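Local coordinates for protein YPM (Yersinia pseudotuberculosis, PDB 1PM4) that acts as a superantigen, a mitogenic bacterial toxin that, like other superantigens, probably provokes broad T-cell activation, at residues L51-G56 / L72-Y77; C20-K25 / S83-I88; I6-G11 / S99-V104. One frame throughout, in Å; residues are numbered along the deposited sequence. Where two conformers were deposited one is given.

Contact 1: L51-G56 / L72-Y77; sequences LLRNVG and LKYEDY
Three side chains of 72-77, Leu72, Tyr74 and Asp76, point at Leu51 and Arg53 across about 10.0 Å between the strand axes, which run only 25° from parallel. Leu51 and Leu72 both hold CG anti to the backbone N and cross obliquely, Leu51 CD2 lying 3.6 Å from Leu72 CD2. The same methyl meets Tyr74 CB at 3.9 Å, the leucine lying roughly at right angles to the tyrosine. Further along, the Arg53 chain stretches out from CG to NE past the far part of the phenol, with NE 4.0 Å from Tyr74 CE2 and the guanidinium plane 66° from the ring. It ends tip to tip with the Asp76 carboxylate in a salt bridge, Arg53 NE to Asp76 OD2 2.9 Å. That bond is bent and weak, and the position of OD2 is less certain than the rest. The guanidinium has a second partner, NH1 donating to the carbonyl of Leu82, and Trp84 packs beside both Leu51 and Arg53. Strands 47-54 and 72-78 belong to different sheets, so the contact lies between the two layers of the jelly-roll sandwich, with an ion pair at one end of its apolar part.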
loop_
_atom_site.group_PDB
_atom_site.type_symbol
_atom_site.label_atom_id
_atom_site.label_comp_id
_atom_site.label_asym_id
_atom_site.label_seq_id
_atom_site.Cartn_x
_atom_site.Cartn_y
_atom_site.Cartn_z
ATOM N N LEU A 51 -8.945 -4.475 -0.581
ATOM C CA LEU A 51 -8.265 -5.727 -0.835
ATOM C C LEU A 51 -7.474 -6.160 0.383
ATOM O O LEU A 51 -6.602 -5.416 0.892
ATOM C CB LEU A 51 -7.348 -5.586 -2.082
ATOM C CG LEU A 51 -6.465 -6.832 -2.371
ATOM C CD1 LEU A 51 -7.246 -8.195 -2.546
ATOM C CD2 LEU A 51 -5.582 -6.571 -3.528
ATOM N N LEU A 52 -7.838 -7.333 0.913
ATOM C CA LEU A 52 -7.090 -7.935 1.991
ATOM C C LEU A 52 -6.349 -9.176 1.510
ATOM O O LEU A 52 -6.864 -9.942 0.658
ATOM C CB LEU A 52 -8.017 -8.280 3.100
ATOM C CG LEU A 52 -9.001 -7.176 3.555
ATOM C CD1 LEU A 52 -10.136 -7.902 4.207
ATOM C CD2 LEU A 52 -8.326 -6.334 4.476
ATOM N N ARG A 53 -5.175 -9.398 2.087
ATOM C CA ARG A 53 -4.407 -10.621 1.856
ATOM C C ARG A 53 -4.150 -11.375 3.138
ATOM O O ARG A 53 -3.970 -10.766 4.179
ATOM C CB ARG A 53 -3.092 -10.334 1.109
ATOM C CG ARG A 53 -2.983 -11.297 -0.108
ATOM C CD ARG A 53 -1.734 -11.207 -1.032
ATOM N NE ARG A 53 -1.881 -11.810 -2.383
ATOM C CZ ARG A 53 -2.573 -12.919 -2.676
ATOM N NH1 ARG A 53 -3.233 -13.596 -1.755
ATOM N NH2 ARG A 53 -2.621 -13.354 -3.925
ATOM N N ASN A 54 -4.112 -12.703 3.069
ATOM C CA ASN A 54 -3.702 -13.486 4.215
ATOM C C ASN A 54 -2.167 -13.500 4.221
ATOM O O ASN A 54 -1.527 -13.923 3.274
ATOM C CB ASN A 54 -4.268 -14.898 4.193
ATOM C CG ASN A 54 -4.355 -15.524 5.603
ATOM O OD1 ASN A 54 -5.246 -16.352 5.910
ATOM N ND2 ASN A 54 -3.426 -15.111 6.473
ATOM N N VAL A 55 -1.596 -13.044 5.307
ATOM C CA VAL A 55 -0.230 -12.501 5.311
ATOM C C VAL A 55 0.912 -13.542 5.358
ATOM O O VAL A 55 1.857 -13.508 4.514
ATOM C CB VAL A 55 -0.133 -11.484 6.459
ATOM C CG1 VAL A 55 1.294 -11.193 6.870
ATOM C CG2 VAL A 55 -0.825 -10.206 6.020
ATOM N N GLY A 56 0.851 -14.403 6.365
ATOM C CA GLY A 56 1.686 -15.601 6.400
ATOM C C GLY A 56 1.093 -16.679 7.297
ATOM O O GLY A 56 1.825 -17.460 7.921
ATOM N N LEU A 72 -9.007 -1.341 -8.663
ATOM C CA LEU A 72 -7.949 -1.734 -7.785
ATOM C C LEU A 72 -7.169 -2.784 -8.548
ATOM O O LEU A 72 -7.748 -3.802 -8.959
ATOM C CB LEU A 72 -8.548 -2.362 -6.567
ATOM C CG LEU A 72 -7.774 -2.527 -5.299
ATOM C CD1 LEU A 72 -8.783 -2.476 -4.112
ATOM C CD2 LEU A 72 -6.914 -3.798 -5.319
ATOM N N LYS A 73 -5.887 -2.538 -8.732
ATOM C CA LYS A 73 -4.984 -3.506 -9.377
ATOM C C LYS A 73 -3.820 -3.760 -8.472
ATOM O O LYS A 73 -3.329 -2.814 -7.831
ATOM C CB LYS A 73 -4.445 -2.947 -10.679
ATOM C CG LYS A 73 -5.482 -2.577 -11.671
ATOM C CD LYS A 73 -4.893 -2.392 -13.040
ATOM C CE LYS A 73 -5.881 -1.738 -13.965
ATOM N NZ LYS A 73 -5.329 -1.478 -15.277
ATOM N N TYR A 74 -3.366 -5.015 -8.452
ATOM C CA TYR A 74 -2.260 -5.442 -7.590
ATOM C C TYR A 74 -1.552 -6.671 -8.161
ATOM O O TYR A 74 -2.172 -7.653 -8.461
ATOM C CB TYR A 74 -2.793 -5.758 -6.186
ATOM C CG TYR A 74 -1.804 -6.438 -5.274
ATOM C CD1 TYR A 74 -0.873 -5.733 -4.571
ATOM C CD2 TYR A 74 -1.816 -7.802 -5.177
ATOM C CE1 TYR A 74 0.053 -6.415 -3.778
ATOM C CE2 TYR A 74 -0.922 -8.478 -4.392
ATOM C CZ TYR A 74 0.003 -7.794 -3.716
ATOM O OH TYR A 74 0.849 -8.573 -2.913
ATOM N N GLU A 75 -0.230 -6.623 -8.292
ATOM C CA GLU A 75 0.516 -7.708 -8.872
ATOM C C GLU A 75 1.196 -8.464 -7.807
ATOM O O GLU A 75 1.898 -7.873 -7.027
ATOM C CB GLU A 75 1.660 -7.209 -9.813
ATOM C CG GLU A 75 1.241 -6.324 -10.906
ATOM C CD GLU A 75 2.226 -6.203 -12.040
ATOM O OE1 GLU A 75 3.313 -6.726 -11.983
ATOM O OE2 GLU A 75 1.832 -5.522 -12.918
ATOM N N ASP A 76 1.057 -9.783 -7.867
ATOM C CA ASP A 76 1.627 -10.750 -6.960
ATOM C C ASP A 76 2.297 -11.837 -7.790
ATOM O O ASP A 76 1.655 -12.368 -8.693
ATOM C CB ASP A 76 0.435 -11.395 -6.208
ATOM C CG ASP A 76 0.856 -12.152 -5.039
ATOM O OD1 ASP A 76 1.451 -13.223 -5.249
ATOM O OD2 ASP A 76 0.661 -11.728 -3.875
ATOM N N TYR A 77 3.548 -12.194 -7.474
ATOM C CA TYR A 77 4.260 -13.281 -8.176
ATOM C C TYR A 77 4.811 -14.296 -7.184
ATOM O O TYR A 77 5.833 -14.962 -7.425
ATOM C CB TYR A 77 5.398 -12.716 -9.020
ATOM C CG TYR A 77 4.845 -11.771 -10.023
ATOM C CD1 TYR A 77 4.164 -12.255 -11.098
ATOM C CD2 TYR A 77 4.881 -10.400 -9.821
ATOM C CE1 TYR A 77 3.575 -11.433 -12.003
ATOM C CE2 TYR A 77 4.320 -9.560 -10.729
ATOM C CZ TYR A 77 3.668 -10.083 -11.824
ATOM O OH TYR A 77 3.052 -9.295 -12.754
#

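Contact 2: C20-K25 / S83-I88; sequences CIIGNK and SWIWKI
Four main-chain hydrogen bonds join 20-23 and 84-88 as antiparallel neighbours, their axes 4.6 Å apart. Ile21 and Trp86 form one hydrogen-bonded pair, and both of its bonds, Ile21 N to Trp86 O and Trp86 N to Ile21 O, measure 2.9 Å. Gly23 and Trp84 form the next; there Trp84 N approaches Gly23 O from above the carbonyl plane over a longer 3.2 Å.

Aromatic contacts lie on the face carrying Ile21, Trp84 and Trp86. With CG in the crowded position between N and the carbonyl carbon (chi1 57°), the Trp84 indole folds back over the neighbouring strand. Gly23, lacking a side chain, makes a CH-pi contact, its CA 3.8 Å from the centroid of the five-membered ring, while Asn24 CB presses on the same face, 3.3 Å from Trp84 CZ3. Trp84 CD1 in turn sits above the rim of the Trp86 ring.

Apolar packing fills the face of Cys20, Ile22 and Ile85, where Cys20 CB lies 3.7 Å from Ile85 CG2. The extended Lys87 chain runs beside Cys20 SG, which is bonded to Cys117, and carries its ammonium to Glu75 of the third subunit.

Beyond the strand ends, one water joins Lys25 O and Ser83 OG, and the Asn24 amide nitrogen donates to the carbonyls of Leu82 and Lys28. The chemistry is thus two-sided: indoles turned into the interior of the sandwich, and a sulfur on the other face tying strand 18-23 to the C-terminal tail.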
loop_
_atom_site.group_PDB
_atom_site.type_symbol
_atom_site.label_atom_id
_atom_site.label_comp_id
_atom_site.label_asym_id
_atom_site.label_seq_id
_atom_site.Cartn_x
_atom_site.Cartn_y
_atom_site.Cartn_z
ATOM N N CYS A 20 -17.938 -9.514 2.360
ATOM C CA CYS A 20 -16.632 -9.959 1.939
ATOM C C CYS A 20 -16.734 -11.138 0.974
ATOM O O CYS A 20 -17.538 -12.080 1.208
ATOM C CB CYS A 20 -15.770 -10.349 3.143
ATOM S SG CYS A 20 -15.098 -8.962 4.036
ATOM N N ILE A 21 -15.934 -11.064 -0.079
ATOM C CA ILE A 21 -15.927 -12.035 -1.154
ATOM C C ILE A 21 -14.500 -12.569 -1.250
ATOM O O ILE A 21 -13.530 -11.816 -1.360
ATOM C CB ILE A 21 -16.439 -11.403 -2.482
ATOM C CG1 ILE A 21 -17.899 -10.977 -2.294
ATOM C CG2 ILE A 21 -16.293 -12.414 -3.669
ATOM C CD1 ILE A 21 -18.493 -10.333 -3.462
ATOM N N ILE A 22 -14.377 -13.884 -1.131
ATOM C CA ILE A 22 -13.057 -14.506 -1.158
ATOM C C ILE A 22 -12.683 -14.993 -2.597
ATOM O O ILE A 22 -13.513 -15.417 -3.358
ATOM C CB ILE A 22 -12.993 -15.664 -0.146
ATOM C CG1 ILE A 22 -11.579 -16.188 0.023
ATOM C CG2 ILE A 22 -13.836 -16.775 -0.543
ATOM C CD1 ILE A 22 -11.455 -16.888 1.409
ATOM N N GLY A 23 -11.408 -14.950 -2.856
ATOM C CA GLY A 23 -10.827 -15.431 -4.111
ATOM C C GLY A 23 -9.702 -16.379 -3.822
ATOM O O GLY A 23 -8.995 -16.240 -2.818
ATOM N N ASN A 24 -9.504 -17.307 -4.752
ATOM C CA ASN A 24 -8.450 -18.307 -4.649
ATOM C C ASN A 24 -8.439 -19.015 -3.287
ATOM O O ASN A 24 -7.417 -19.064 -2.618
ATOM C CB ASN A 24 -7.088 -17.688 -4.935
ATOM C CG ASN A 24 -6.014 -18.735 -5.025
ATOM O OD1 ASN A 24 -6.302 -19.830 -5.479
ATOM N ND2 ASN A 24 -4.805 -18.428 -4.597
ATOM N N LYS A 25 -9.593 -19.532 -2.882
ATOM C CA LYS A 25 -9.813 -19.780 -1.448
ATOM C C LYS A 25 -8.890 -20.937 -0.937
ATOM O O LYS A 25 -8.298 -20.849 0.160
ATOM C CB LYS A 25 -11.319 -19.923 -1.108
ATOM C CG LYS A 25 -12.202 -20.702 -2.109
ATOM C CD LYS A 25 -13.603 -21.033 -1.493
ATOM C CE LYS A 25 -14.789 -20.532 -2.322
ATOM N NZ LYS A 25 -14.653 -20.876 -3.797
ATOM N N SER A 83 -4.779 -16.647 -0.618
ATOM C CA SER A 83 -6.119 -16.215 -0.912
ATOM C C SER A 83 -6.206 -14.747 -0.631
ATOM O O SER A 83 -5.365 -14.118 0.039
ATOM C CB SER A 83 -7.177 -17.048 -0.165
ATOM O OG SER A 83 -6.991 -16.947 1.208
ATOM N N TRP A 84 -7.258 -14.166 -1.170
ATOM C CA TRP A 84 -7.462 -12.740 -0.993
ATOM C C TRP A 84 -8.918 -12.569 -0.671
ATOM O O TRP A 84 -9.731 -13.438 -0.997
ATOM C CB TRP A 84 -7.081 -11.995 -2.276
ATOM C CG TRP A 84 -7.749 -12.380 -3.494
ATOM C CD1 TRP A 84 -8.938 -11.942 -3.929
ATOM C CD2 TRP A 84 -7.234 -13.262 -4.534
ATOM N NE1 TRP A 84 -9.228 -12.481 -5.151
ATOM C CE2 TRP A 84 -8.204 -13.303 -5.555
ATOM C CE3 TRP A 84 -6.046 -13.993 -4.693
ATOM C CZ2 TRP A 84 -8.060 -14.089 -6.741
ATOM C CZ3 TRP A 84 -5.872 -14.773 -5.867
ATOM C CH2 TRP A 84 -6.879 -14.806 -6.876
ATOM N N ILE A 85 -9.237 -11.441 -0.065
ATOM C CA ILE A 85 -10.615 -10.994 0.150
ATOM C C ILE A 85 -10.820 -9.590 -0.345
ATOM O O ILE A 85 -10.012 -8.646 -0.101
ATOM C CB ILE A 85 -10.950 -11.070 1.621
ATOM C CG1 ILE A 85 -11.129 -12.522 2.009
ATOM C CG2 ILE A 85 -12.267 -10.257 2.016
ATOM C CD1 ILE A 85 -11.175 -12.626 3.517
ATOM N N TRP A 86 -11.917 -9.432 -1.064
ATOM C CA TRP A 86 -12.476 -8.153 -1.397
ATOM C C TRP A 86 -13.534 -7.795 -0.330
ATOM O O TRP A 86 -14.525 -8.493 -0.204
ATOM C CB TRP A 86 -13.193 -8.247 -2.738
ATOM C CG TRP A 86 -12.297 -8.726 -3.832
ATOM C CD1 TRP A 86 -12.464 -9.898 -4.519
ATOM C CD2 TRP A 86 -11.237 -8.013 -4.492
ATOM N NE1 TRP A 86 -11.474 -10.031 -5.448
ATOM C CE2 TRP A 86 -10.722 -8.897 -5.506
ATOM C CE3 TRP A 86 -10.603 -6.809 -4.297
ATOM C CZ2 TRP A 86 -9.672 -8.582 -6.294
ATOM C CZ3 TRP A 86 -9.483 -6.497 -5.101
ATOM C CH2 TRP A 86 -9.054 -7.382 -6.117
ATOM N N LYS A 87 -13.289 -6.746 0.438
ATOM C CA LYS A 87 -14.278 -6.267 1.376
ATOM C C LYS A 87 -14.979 -5.025 0.838
ATOM O O LYS A 87 -14.320 -4.048 0.490
ATOM C CB LYS A 87 -13.582 -5.907 2.686
ATOM C CG LYS A 87 -14.454 -5.312 3.708
ATOM C CD LYS A 87 -13.791 -5.267 5.101
ATOM C CE LYS A 87 -14.687 -4.700 6.091
ATOM N NZ LYS A 87 -14.023 -4.393 7.471
ATOM N N ILE A 88 -16.276 -5.099 0.765
ATOM C CA ILE A 88 -17.159 -4.036 0.309
ATOM C C ILE A 88 -17.789 -3.446 1.547
ATOM O O ILE A 88 -18.538 -4.142 2.271
ATOM C CB ILE A 88 -18.307 -4.576 -0.620
ATOM C CG1 ILE A 88 -17.686 -5.250 -1.875
ATOM C CG2 ILE A 88 -19.214 -3.462 -1.058
ATOM C CD1 ILE A 88 -18.619 -6.190 -2.634
HETATM O O HOH W 1 -8.642 -19.029 2.724
#

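Contact 3: I6-G11 / S99-V104; sequences IATYTG and SLDATV
Tyr9 O is gripped twice from the neighbouring strand: Leu100 N donates to it at 2.7 Å, lying in the carbonyl plane, and the CA-H of Ser99 adds a contact, Ser99 CA standing 3.1 Å from Tyr9 O. Leu100 O repeats the pattern with Tyr9 N and the CA-H of Thr8, though there the amide comes from above the carbonyl plane. Ala7 and Ala102 form the second hydrogen-bonded pair; Ala102 N meets Ala7 O at 2.9 Å, nearly along the C=O axis.

Side chains alternate between the two faces. On the face of Ile6, Thr8, Asp101 and Thr103, Thr8 and Asp101 lie side by side, pointing the same way. Thr8 OG1 is anti to its carbonyl carbon (chi1 -63°), which brings the hydroxyl 2.7 Å from Asp101 OD1, donating from above the carboxylate plane. Thr8 CG2 touches the same oxygen at 3.3 Å. The short bond would be expected to steady the carboxylate's rotation on this partly exposed side. Ile6 crosses Thr103 obliquely, with CD1 3.6 Å from Thr103 OG1, a hydroxyl otherwise bonded to Tyr35 N.

Strand 6-13 is, within this chain, the outermost strand of one four-stranded sheet of the jelly roll, and 96-103 is its neighbour in that sheet. The face bearing Ala7, Tyr9, Leu100 and Ala102 is turned to the other sheet, where Ile21 and Trp86 pack on Leu100. Tyr9 reaches toward Val104 tip to tip, Tyr9 OH lying 3.6 Å from Val104 CG1, while the hydroxyl's polar partner is Asp112 OD2. That same Val104 methyl also rests 3.8 Å from Ala7 CB, so one branch of the valine bridges two residues of 6-11.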
loop_
_atom_site.group_PDB
_atom_site.type_symbol
_atom_site.label_atom_id
_atom_site.label_comp_id
_atom_site.label_asym_id
_atom_site.label_seq_id
_atom_site.Cartn_x
_atom_site.Cartn_y
_atom_site.Cartn_z
ATOM N N ILE A 6 -12.351 -12.631 -15.394
ATOM C CA ILE A 6 -13.017 -11.639 -14.528
ATOM C C ILE A 6 -14.458 -12.107 -14.378
ATOM O O ILE A 6 -15.155 -12.366 -15.399
ATOM C CB ILE A 6 -12.991 -10.186 -15.164
ATOM C CG1 ILE A 6 -11.583 -9.691 -15.507
ATOM C CG2 ILE A 6 -13.662 -9.134 -14.282
ATOM C CD1 ILE A 6 -10.563 -9.911 -14.492
ATOM N N ALA A 7 -14.950 -12.228 -13.158
ATOM C CA ALA A 7 -16.357 -12.551 -12.902
ATOM C C ALA A 7 -17.060 -11.335 -12.398
ATOM O O ALA A 7 -16.396 -10.419 -11.909
ATOM C CB ALA A 7 -16.468 -13.593 -11.830
ATOM N N THR A 8 -18.386 -11.374 -12.349
ATOM C CA THR A 8 -19.131 -10.292 -11.701
ATOM C C THR A 8 -20.038 -10.845 -10.630
ATOM O O THR A 8 -20.882 -11.708 -10.902
ATOM C CB THR A 8 -19.987 -9.515 -12.742
ATOM O OG1 THR A 8 -19.117 -8.898 -13.715
ATOM C CG2 THR A 8 -20.788 -8.382 -12.054
ATOM N N TYR A 9 -19.837 -10.388 -9.400
ATOM C CA TYR A 9 -20.693 -10.686 -8.274
ATOM C C TYR A 9 -21.706 -9.576 -8.152
ATOM O O TYR A 9 -21.319 -8.395 -8.152
ATOM C CB TYR A 9 -19.880 -10.756 -6.999
ATOM C CG TYR A 9 -18.831 -11.892 -7.000
ATOM C CD1 TYR A 9 -19.137 -13.136 -6.518
ATOM C CD2 TYR A 9 -17.573 -11.681 -7.498
ATOM C CE1 TYR A 9 -18.194 -14.127 -6.536
ATOM C CE2 TYR A 9 -16.613 -12.643 -7.524
ATOM C CZ TYR A 9 -16.938 -13.892 -7.070
ATOM O OH TYR A 9 -16.021 -14.939 -7.068
ATOM N N THR A 10 -22.967 -9.948 -7.977
ATOM C CA THR A 10 -24.017 -8.944 -7.862
ATOM C C THR A 10 -24.774 -9.218 -6.573
ATOM O O THR A 10 -24.920 -10.397 -6.123
ATOM C CB THR A 10 -24.905 -8.964 -9.153
ATOM O OG1 THR A 10 -24.147 -8.575 -10.344
ATOM C CG2 THR A 10 -26.013 -7.944 -9.080
ATOM N N GLY A 11 -25.249 -8.173 -5.920
ATOM C CA GLY A 11 -26.079 -8.336 -4.753
ATOM C C GLY A 11 -26.628 -7.009 -4.280
ATOM O O GLY A 11 -26.666 -6.026 -5.033
ATOM N N SER A 99 -22.315 -4.383 -7.612
ATOM C CA SER A 99 -21.719 -5.369 -8.487
ATOM C C SER A 99 -20.213 -5.231 -8.365
ATOM O O SER A 99 -19.665 -4.127 -8.324
ATOM C CB SER A 99 -22.219 -5.273 -9.956
ATOM O OG SER A 99 -21.824 -4.069 -10.604
ATOM N N LEU A 100 -19.527 -6.354 -8.262
ATOM C CA LEU A 100 -18.067 -6.351 -8.145
ATOM C C LEU A 100 -17.557 -7.180 -9.347
ATOM O O LEU A 100 -17.812 -8.379 -9.405
ATOM C CB LEU A 100 -17.679 -7.048 -6.866
ATOM C CG LEU A 100 -16.178 -7.033 -6.612
ATOM C CD1 LEU A 100 -15.660 -5.660 -6.311
ATOM C CD2 LEU A 100 -15.755 -8.010 -5.527
ATOM N N ASP A 101 -16.829 -6.552 -10.227
ATOM C CA ASP A 101 -16.085 -7.248 -11.243
ATOM C C ASP A 101 -14.733 -7.576 -10.657
ATOM O O ASP A 101 -14.052 -6.683 -10.129
ATOM C CB ASP A 101 -15.870 -6.385 -12.439
ATOM C CG ASP A 101 -17.116 -5.928 -13.100
ATOM O OD1 ASP A 101 -18.221 -6.477 -12.925
ATOM O OD2 ASP A 101 -17.054 -4.896 -13.806
ATOM N N ALA A 102 -14.361 -8.842 -10.647
ATOM C CA ALA A 102 -13.039 -9.260 -10.074
ATOM C C ALA A 102 -12.395 -10.438 -10.753
ATOM O O ALA A 102 -13.070 -11.371 -11.175
ATOM C CB ALA A 102 -13.252 -9.652 -8.643
ATOM N N THR A 103 -11.085 -10.416 -10.784
ATOM C CA THR A 103 -10.294 -11.565 -11.189
ATOM C C THR A 103 -10.690 -12.774 -10.382
ATOM O O THR A 103 -10.790 -12.679 -9.194
ATOM C CB THR A 103 -8.814 -11.303 -10.892
ATOM O OG1 THR A 103 -8.391 -10.175 -11.604
ATOM C CG2 THR A 103 -7.975 -12.453 -11.488
ATOM N N VAL A 104 -11.012 -13.870 -11.046
ATOM C CA VAL A 104 -11.191 -15.118 -10.339
ATOM C C VAL A 104 -10.265 -16.175 -10.895
ATOM O O VAL A 104 -9.841 -16.125 -12.036
ATOM C CB VAL A 104 -12.617 -15.633 -10.365
ATOM C CG1 VAL A 104 -13.532 -14.648 -9.662
ATOM C CG2 VAL A 104 -13.106 -15.852 -11.757
#

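How the contacts relate
From the N terminus, 6-11 opens the outermost loop, which contact 3 closes at 99-104; 20-25 opens the next, closed at 83-88 by contact 2; and 51-56 with 72-77, contact 1, lies inside both. The three are therefore concentric, and none cross. Contacts 3 and 2 each attach the outermost strand, within this chain, of a sheet, to 96-103 in one and to 84-90 in the other, whereas contact 1 spans the two sheets. Contacts 1 and 2 touch through a probable hydrogen bond between Leu52 N and Ile85 O (2.7 Å), and contact 2 meets contact 3 where Trp86 packs on Ala102 and Ile21 on Tyr9. Contacts 1 and 3 remain apart, about 17 Å between centres.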